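Local coordinates for intestinal fatty acid binding protein (Rattus norvegicus, PDB 1ICM), which binds a long-chain fatty acid inside its beta-barrel and probably serves to carry such lipids through the cytosol of intestinal cells, at residues Ile58-Glu63 with Phe68-Ala73; Leu38-Glu43 with Phe47-Ser52. All coordinates share one frame; numbering follows the deposited sequence.

Interaction 1: Ile58-Glu63 with Phe68-Ala73; sequences IDVVFE and FAYSLA. With MYR (myristic acid), chain B.
Phe68 opens the contact by presenting one ring face to Phe62: the CB of Phe62 stands over the centre of that ring, 3.8 Å from its centroid, a CH-pi contact. The two phenyl planes are nearly parallel, 16° apart, but slid so far that the rings barely overlap. Both side chains hold CG between the backbone N and the carbonyl carbon, the setting that brings the Phe68 ring under the CB of Phe62 while the Phe62 ring leads off toward the ligand. Farther round the Phe68 ring, CE2 meets Val60 CG1 at 4.0 Å. Tyr70 comes next, its CG turned anti to the backbone N (chi1 168°), and the ring lies with one face under the fatty acid: myristate C3 sits over its centre, and C2 is 3.8 Å from CD1. At CE1 the same ring takes Val60 CG2 at 3.9 Å and, more loosely, Ile58 CD1. The hydroxyl is hydrogen-bonded to Glu51. An alanine in place of Tyr70 would probably leave the first methylenes of the myristate and the Val60 methyls without their shared flat partner, and Glu51 without this hydroxyl. Farther along, Leu72 turns from 58-63 to the lipid tail, CD2 lying 3.9 Å from myristate C8. No hydrogen bond joins the two segments, whose strands run antiparallel with axes 8.2 Å apart at closest; Phe68 and Tyr70 bond instead to strand 77-85, and 58-63 to strand 46-52. Side-chain packing, without a backbone hydrogen bond, thus bridges the well-known gap between the fourth and fifth strands of the fatty-acid-binding-protein beta-barrel, beside the bound carboxylate.

Interaction 2: Leu38-Glu43 with Phe47-Ser52; sequences LTITQE and FTVKES
Val49 CG1 sits among the apolar side chains of the opposing strand, 3.8 Å from Leu38 CD2 and slightly farther from Ile40 CG1. Ile40 and Val49 run alongside each other from a non-hydrogen-bonded pair. Ile40 also sends CG2, anti to its backbone N while CG1 is anti to the carbonyl carbon (chi1 -59°), to the edge of the Phe47 ring at CD2, 4.0 Å away; the two branches thereby serve different neighbours. Over one face of that ring stretches the extended chain of Gln42, CG making a CH-pi contact toward the rim and the amide stacked at 29° to the ring plane. The Gln42 NE2 is held by Gly44 O in the turn. The two backbones are joined by two hydrogen-bonded pairs: Thr39 N reaches Lys50 O at 3.0 Å, and Lys50 N answers to Thr39 O at 2.9 Å; Thr41 and Thr48 exchange the same two bonds. On the face carrying Thr39, Thr41, Thr48 and Lys50, Thr41 OG1 packs 3.6 Å from Thr48 CB. A water donates to Lys50 O and hydrogen-bonds with Thr39 OG1, which also pairs with Thr5, while Lys50 NZ forms a salt bridge with Asp59. This beta hairpin is flanked in the barrel sheet by strand 4-12 beside 38-43 and by strand 57-63 beside 47-52.

Strand 57-63 of interaction 1 continues the sheet of interaction 2, lying next to strand 46-52; the centres of the two interactions lie about 10 Å apart. Two probable backbone hydrogen bonds join them, Val60 N to Val49 O and Phe62 O to Phe47 N, both 2.8 Å. Packing adds to this: Phe62 CE2 is 3.9 Å from Val49 CG2, and the rings of Phe62 and Phe47 also meet. The myristate touches both, through Val60, Phe62, Tyr70 and Leu72 in interaction 1 and through Val49 in interaction 2, while its carboxylate is hydrogen-bonded to Arg106. The hairpin is thus bonded to one bank of the gap that interaction 1 spans.

Interaction 1: Ile58-Glu63 with Phe68-Ala73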
loop_
_atom_site.group_PDB
_atom_site.type_symbol
_atom_site.label_atom_id
_atom_site.label_comp_id
_atom_site.label_asym_id
_atom_site.label_seq_id
_atom_site.Cartn_x
_atom_site.Cartn_y
_atom_site.Cartn_z
ATOM N N ILE A 58 -0.097 9.177 -9.135
ATOM C CA ILE A 58 -0.198 8.209 -10.205
ATOM C C ILE A 58 -1.407 7.313 -10.019
ATOM O O ILE A 58 -1.938 7.197 -8.913
ATOM C CB ILE A 58 1.001 7.272 -10.117
ATOM C CG1 ILE A 58 1.042 6.579 -8.758
ATOM C CG2 ILE A 58 2.268 8.103 -10.236
ATOM C CD1 ILE A 58 1.951 5.346 -8.702
ATOM N N ASP A 59 -1.769 6.700 -11.144
ATOM C CA ASP A 59 -2.868 5.756 -11.143
ATOM C C ASP A 59 -2.296 4.332 -11.086
ATOM O O ASP A 59 -1.260 4.008 -11.711
ATOM C CB ASP A 59 -3.657 5.868 -12.451
ATOM C CG ASP A 59 -4.554 7.078 -12.535
ATOM O OD1 ASP A 59 -4.352 7.963 -11.587
ATOM O OD2 ASP A 59 -5.384 7.191 -13.415
ATOM N N VAL A 60 -2.965 3.483 -10.322
ATOM C CA VAL A 60 -2.576 2.078 -10.212
ATOM C C VAL A 60 -3.829 1.315 -10.638
ATOM O O VAL A 60 -4.893 1.465 -10.032
ATOM C CB VAL A 60 -2.198 1.675 -8.805
ATOM C CG1 VAL A 60 -1.555 0.294 -8.831
ATOM C CG2 VAL A 60 -1.233 2.665 -8.158
ATOM N N VAL A 61 -3.736 0.511 -11.677
ATOM C CA VAL A 61 -4.857 -0.291 -12.120
ATOM C C VAL A 61 -4.544 -1.786 -12.004
ATOM O O VAL A 61 -3.490 -2.253 -12.455
ATOM C CB VAL A 61 -5.108 0.037 -13.590
ATOM C CG1 VAL A 61 -6.216 -0.842 -14.178
ATOM C CG2 VAL A 61 -5.426 1.529 -13.701
ATOM N N PHE A 62 -5.418 -2.564 -11.417
ATOM C CA PHE A 62 -5.217 -3.989 -11.334
ATOM C C PHE A 62 -6.503 -4.824 -11.443
ATOM O O PHE A 62 -7.587 -4.364 -11.111
ATOM C CB PHE A 62 -4.468 -4.380 -10.057
ATOM C CG PHE A 62 -5.093 -3.995 -8.770
ATOM C CD1 PHE A 62 -5.999 -4.870 -8.171
ATOM C CD2 PHE A 62 -4.781 -2.803 -8.125
ATOM C CE1 PHE A 62 -6.553 -4.554 -6.937
ATOM C CE2 PHE A 62 -5.321 -2.473 -6.888
ATOM C CZ PHE A 62 -6.221 -3.357 -6.298
ATOM N N GLU A 63 -6.385 -6.063 -11.934
ATOM C CA GLU A 63 -7.493 -6.981 -12.033
ATOM C C GLU A 63 -7.248 -8.023 -10.939
ATOM O O GLU A 63 -6.112 -8.515 -10.805
ATOM C CB GLU A 63 -7.514 -7.659 -13.417
ATOM C CG GLU A 63 -8.709 -8.618 -13.464
ATOM C CD GLU A 63 -8.943 -9.251 -14.814
ATOM O OE1 GLU A 63 -8.321 -8.697 -15.828
ATOM O OE2 GLU A 63 -9.679 -10.215 -14.926
ATOM N N PHE A 68 0.652 -7.883 -11.661
ATOM C CA PHE A 68 0.946 -6.594 -12.267
ATOM C C PHE A 68 2.209 -6.060 -11.617
ATOM O O PHE A 68 2.656 -6.631 -10.610
ATOM C CB PHE A 68 -0.284 -5.658 -12.069
ATOM C CG PHE A 68 -0.526 -5.262 -10.649
ATOM C CD1 PHE A 68 -1.133 -6.109 -9.725
ATOM C CD2 PHE A 68 -0.202 -3.983 -10.193
ATOM C CE1 PHE A 68 -1.325 -5.709 -8.405
ATOM C CE2 PHE A 68 -0.386 -3.559 -8.877
ATOM C CZ PHE A 68 -0.957 -4.441 -7.961
ATOM N N ALA A 69 2.780 -4.982 -12.171
ATOM C CA ALA A 69 4.000 -4.407 -11.589
ATOM C C ALA A 69 3.725 -3.052 -10.944
ATOM O O ALA A 69 2.972 -2.240 -11.490
ATOM C CB ALA A 69 4.982 -4.188 -12.727
ATOM N N TYR A 70 4.325 -2.774 -9.801
ATOM C CA TYR A 70 4.128 -1.503 -9.158
ATOM C C TYR A 70 5.462 -1.007 -8.599
ATOM O O TYR A 70 6.221 -1.770 -8.035
ATOM C CB TYR A 70 3.140 -1.697 -8.002
ATOM C CG TYR A 70 3.027 -0.528 -7.038
ATOM C CD1 TYR A 70 2.239 0.584 -7.326
ATOM C CD2 TYR A 70 3.681 -0.567 -5.807
ATOM C CE1 TYR A 70 2.127 1.647 -6.431
ATOM C CE2 TYR A 70 3.580 0.484 -4.903
ATOM C CZ TYR A 70 2.806 1.602 -5.211
ATOM O OH TYR A 70 2.709 2.623 -4.283
ATOM N N SER A 71 5.788 0.269 -8.736
ATOM C CA SER A 71 7.033 0.797 -8.187
ATOM C C SER A 71 6.798 1.759 -7.055
ATOM O O SER A 71 5.860 2.562 -7.061
ATOM C CB SER A 71 7.785 1.678 -9.178
ATOM O OG SER A 71 8.115 0.916 -10.319
ATOM N N LEU A 72 7.669 1.695 -6.078
ATOM C CA LEU A 72 7.621 2.594 -4.945
ATOM C C LEU A 72 8.151 3.955 -5.400
ATOM O O LEU A 72 8.753 4.051 -6.455
ATOM C CB LEU A 72 8.522 2.134 -3.800
ATOM C CG LEU A 72 8.210 0.724 -3.353
ATOM C CD1 LEU A 72 8.901 0.500 -2.004
ATOM C CD2 LEU A 72 6.685 0.589 -3.291
ATOM N N ALA A 73 7.916 4.986 -4.594
ATOM C CA ALA A 73 8.300 6.367 -4.852
ATOM C C ALA A 73 9.778 6.494 -5.142
ATOM O O ALA A 73 10.219 7.326 -5.949
ATOM C CB ALA A 73 7.980 7.188 -3.618
HETATM C C1 MYR B . -2.109 -0.638 -4.701
HETATM O O1 MYR B . -2.445 0.551 -4.327
HETATM O O2 MYR B . -2.879 -1.557 -4.589
HETATM C C2 MYR B . -0.708 -0.768 -5.290
HETATM C C3 MYR B . 0.228 -1.678 -4.518
HETATM C C4 MYR B . 0.535 -1.214 -3.098
HETATM C C5 MYR B . 1.534 -2.089 -2.340
HETATM C C6 MYR B . 2.073 -1.351 -1.113
HETATM C C7 MYR B . 3.520 -1.649 -0.749
HETATM C C8 MYR B . 4.249 -0.356 -0.392
HETATM C C9 MYR B . 5.074 -0.491 0.867
HETATM C C10 MYR B . 5.368 0.836 1.546
HETATM C C11 MYR B . 6.724 1.373 1.134
HETATM C C12 MYR B . 6.998 2.829 1.467
HETATM C C13 MYR B . 8.344 3.237 0.892
HETATM C C14 MYR B . 8.853 4.597 1.339
#

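Interaction 2: Leu38-Glu43 with Phe47-Ser52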
loop_
_atom_site.group_PDB
_atom_site.type_symbol
_atom_site.label_atom_id
_atom_site.label_comp_id
_atom_site.label_asym_id
_atom_site.label_seq_id
_atom_site.Cartn_x
_atom_site.Cartn_y
_atom_site.Cartn_z
ATOM N N LEU A 38 -5.840 8.179 -1.099
ATOM C CA LEU A 38 -6.142 7.180 -2.123
ATOM C C LEU A 38 -7.606 7.326 -2.539
ATOM O O LEU A 38 -8.507 7.481 -1.687
ATOM C CB LEU A 38 -6.058 5.770 -1.466
ATOM C CG LEU A 38 -4.689 5.371 -0.901
ATOM C CD1 LEU A 38 -4.811 4.028 -0.202
ATOM C CD2 LEU A 38 -3.719 5.236 -2.076
ATOM N N THR A 39 -7.832 7.245 -3.854
ATOM C CA THR A 39 -9.197 7.323 -4.349
ATOM C C THR A 39 -9.396 5.964 -5.011
ATOM O O THR A 39 -8.720 5.662 -5.995
ATOM C CB THR A 39 -9.430 8.508 -5.318
ATOM O OG1 THR A 39 -9.263 9.731 -4.610
ATOM C CG2 THR A 39 -10.825 8.443 -5.916
ATOM N N ILE A 40 -10.318 5.159 -4.456
ATOM C CA ILE A 40 -10.568 3.799 -4.937
ATOM C C ILE A 40 -11.883 3.628 -5.651
ATOM O O ILE A 40 -12.934 3.998 -5.123
ATOM C CB ILE A 40 -10.468 2.781 -3.791
ATOM C CG1 ILE A 40 -9.059 2.889 -3.215
ATOM C CG2 ILE A 40 -10.693 1.375 -4.339
ATOM C CD1 ILE A 40 -8.879 2.274 -1.838
ATOM N N THR A 41 -11.803 3.055 -6.838
ATOM C CA THR A 41 -13.021 2.829 -7.583
ATOM C C THR A 41 -12.928 1.453 -8.213
ATOM O O THR A 41 -11.839 1.043 -8.597
ATOM C CB THR A 41 -13.264 3.854 -8.681
ATOM O OG1 THR A 41 -12.191 3.836 -9.578
ATOM C CG2 THR A 41 -13.355 5.226 -8.047
ATOM N N GLN A 42 -14.077 0.776 -8.308
ATOM C CA GLN A 42 -14.159 -0.572 -8.856
ATOM C C GLN A 42 -14.988 -0.638 -10.113
ATOM O O GLN A 42 -15.942 0.120 -10.232
ATOM C CB GLN A 42 -14.794 -1.505 -7.787
ATOM C CG GLN A 42 -14.858 -3.005 -8.148
ATOM C CD GLN A 42 -15.208 -3.917 -6.969
ATOM O OE1 GLN A 42 -15.237 -3.540 -5.776
ATOM N NE2 GLN A 42 -15.420 -5.181 -7.331
ATOM N N GLU A 43 -14.659 -1.556 -11.018
ATOM C CA GLU A 43 -15.422 -1.773 -12.245
ATOM C C GLU A 43 -15.247 -3.254 -12.496
ATOM O O GLU A 43 -14.259 -3.728 -13.049
ATOM C CB GLU A 43 -15.078 -0.930 -13.464
ATOM C CG GLU A 43 -16.047 -1.265 -14.594
ATOM C CD GLU A 43 -15.749 -0.388 -15.790
ATOM O OE1 GLU A 43 -14.819 0.408 -15.819
ATOM O OE2 GLU A 43 -16.588 -0.589 -16.790
ATOM N N PHE A 47 -9.790 -2.832 -10.349
ATOM C CA PHE A 47 -9.764 -1.714 -9.452
ATOM C C PHE A 47 -8.836 -0.613 -9.972
ATOM O O PHE A 47 -7.815 -0.920 -10.617
ATOM C CB PHE A 47 -9.187 -2.109 -8.092
ATOM C CG PHE A 47 -10.132 -2.864 -7.186
ATOM C CD1 PHE A 47 -10.504 -4.172 -7.503
ATOM C CD2 PHE A 47 -10.667 -2.285 -6.033
ATOM C CE1 PHE A 47 -11.379 -4.858 -6.662
ATOM C CE2 PHE A 47 -11.558 -2.959 -5.195
ATOM C CZ PHE A 47 -11.933 -4.258 -5.530
ATOM N N THR A 48 -9.195 0.641 -9.655
ATOM C CA THR A 48 -8.397 1.787 -10.008
ATOM C C THR A 48 -8.139 2.518 -8.720
ATOM O O THR A 48 -9.073 2.913 -8.024
ATOM C CB THR A 48 -9.011 2.762 -11.008
ATOM O OG1 THR A 48 -9.187 2.075 -12.218
ATOM C CG2 THR A 48 -8.069 3.957 -11.239
ATOM N N VAL A 49 -6.846 2.676 -8.417
ATOM C CA VAL A 49 -6.412 3.367 -7.212
ATOM C C VAL A 49 -5.597 4.578 -7.638
ATOM O O VAL A 49 -4.564 4.490 -8.300
ATOM C CB VAL A 49 -5.559 2.560 -6.242
ATOM C CG1 VAL A 49 -5.274 3.348 -4.966
ATOM C CG2 VAL A 49 -6.193 1.216 -5.875
ATOM N N LYS A 50 -6.103 5.733 -7.275
ATOM C CA LYS A 50 -5.403 6.952 -7.611
ATOM C C LYS A 50 -4.662 7.281 -6.346
ATOM O O LYS A 50 -5.259 7.525 -5.294
ATOM C CB LYS A 50 -6.380 8.066 -7.911
ATOM C CG LYS A 50 -6.753 7.981 -9.374
ATOM C CD LYS A 50 -8.028 8.722 -9.667
ATOM C CE LYS A 50 -8.295 8.624 -11.151
ATOM N NZ LYS A 50 -7.099 9.034 -11.902
ATOM N N GLU A 51 -3.343 7.252 -6.480
ATOM C CA GLU A 51 -2.502 7.510 -5.352
ATOM C C GLU A 51 -1.977 8.926 -5.477
ATOM O O GLU A 51 -1.449 9.293 -6.547
ATOM C CB GLU A 51 -1.375 6.445 -5.427
ATOM C CG GLU A 51 -0.266 6.626 -4.370
ATOM C CD GLU A 51 0.829 5.610 -4.564
ATOM O OE1 GLU A 51 0.619 4.446 -4.887
ATOM O OE2 GLU A 51 2.026 6.106 -4.360
ATOM N N SER A 52 -2.126 9.688 -4.397
ATOM C CA SER A 52 -1.652 11.069 -4.430
ATOM C C SER A 52 -0.904 11.346 -3.144
ATOM O O SER A 52 -1.399 11.090 -2.031
ATOM C CB SER A 52 -2.862 11.985 -4.601
ATOM O OG SER A 52 -2.505 13.339 -4.531
HETATM O O HOH W 1 -6.276 10.385 -4.744
#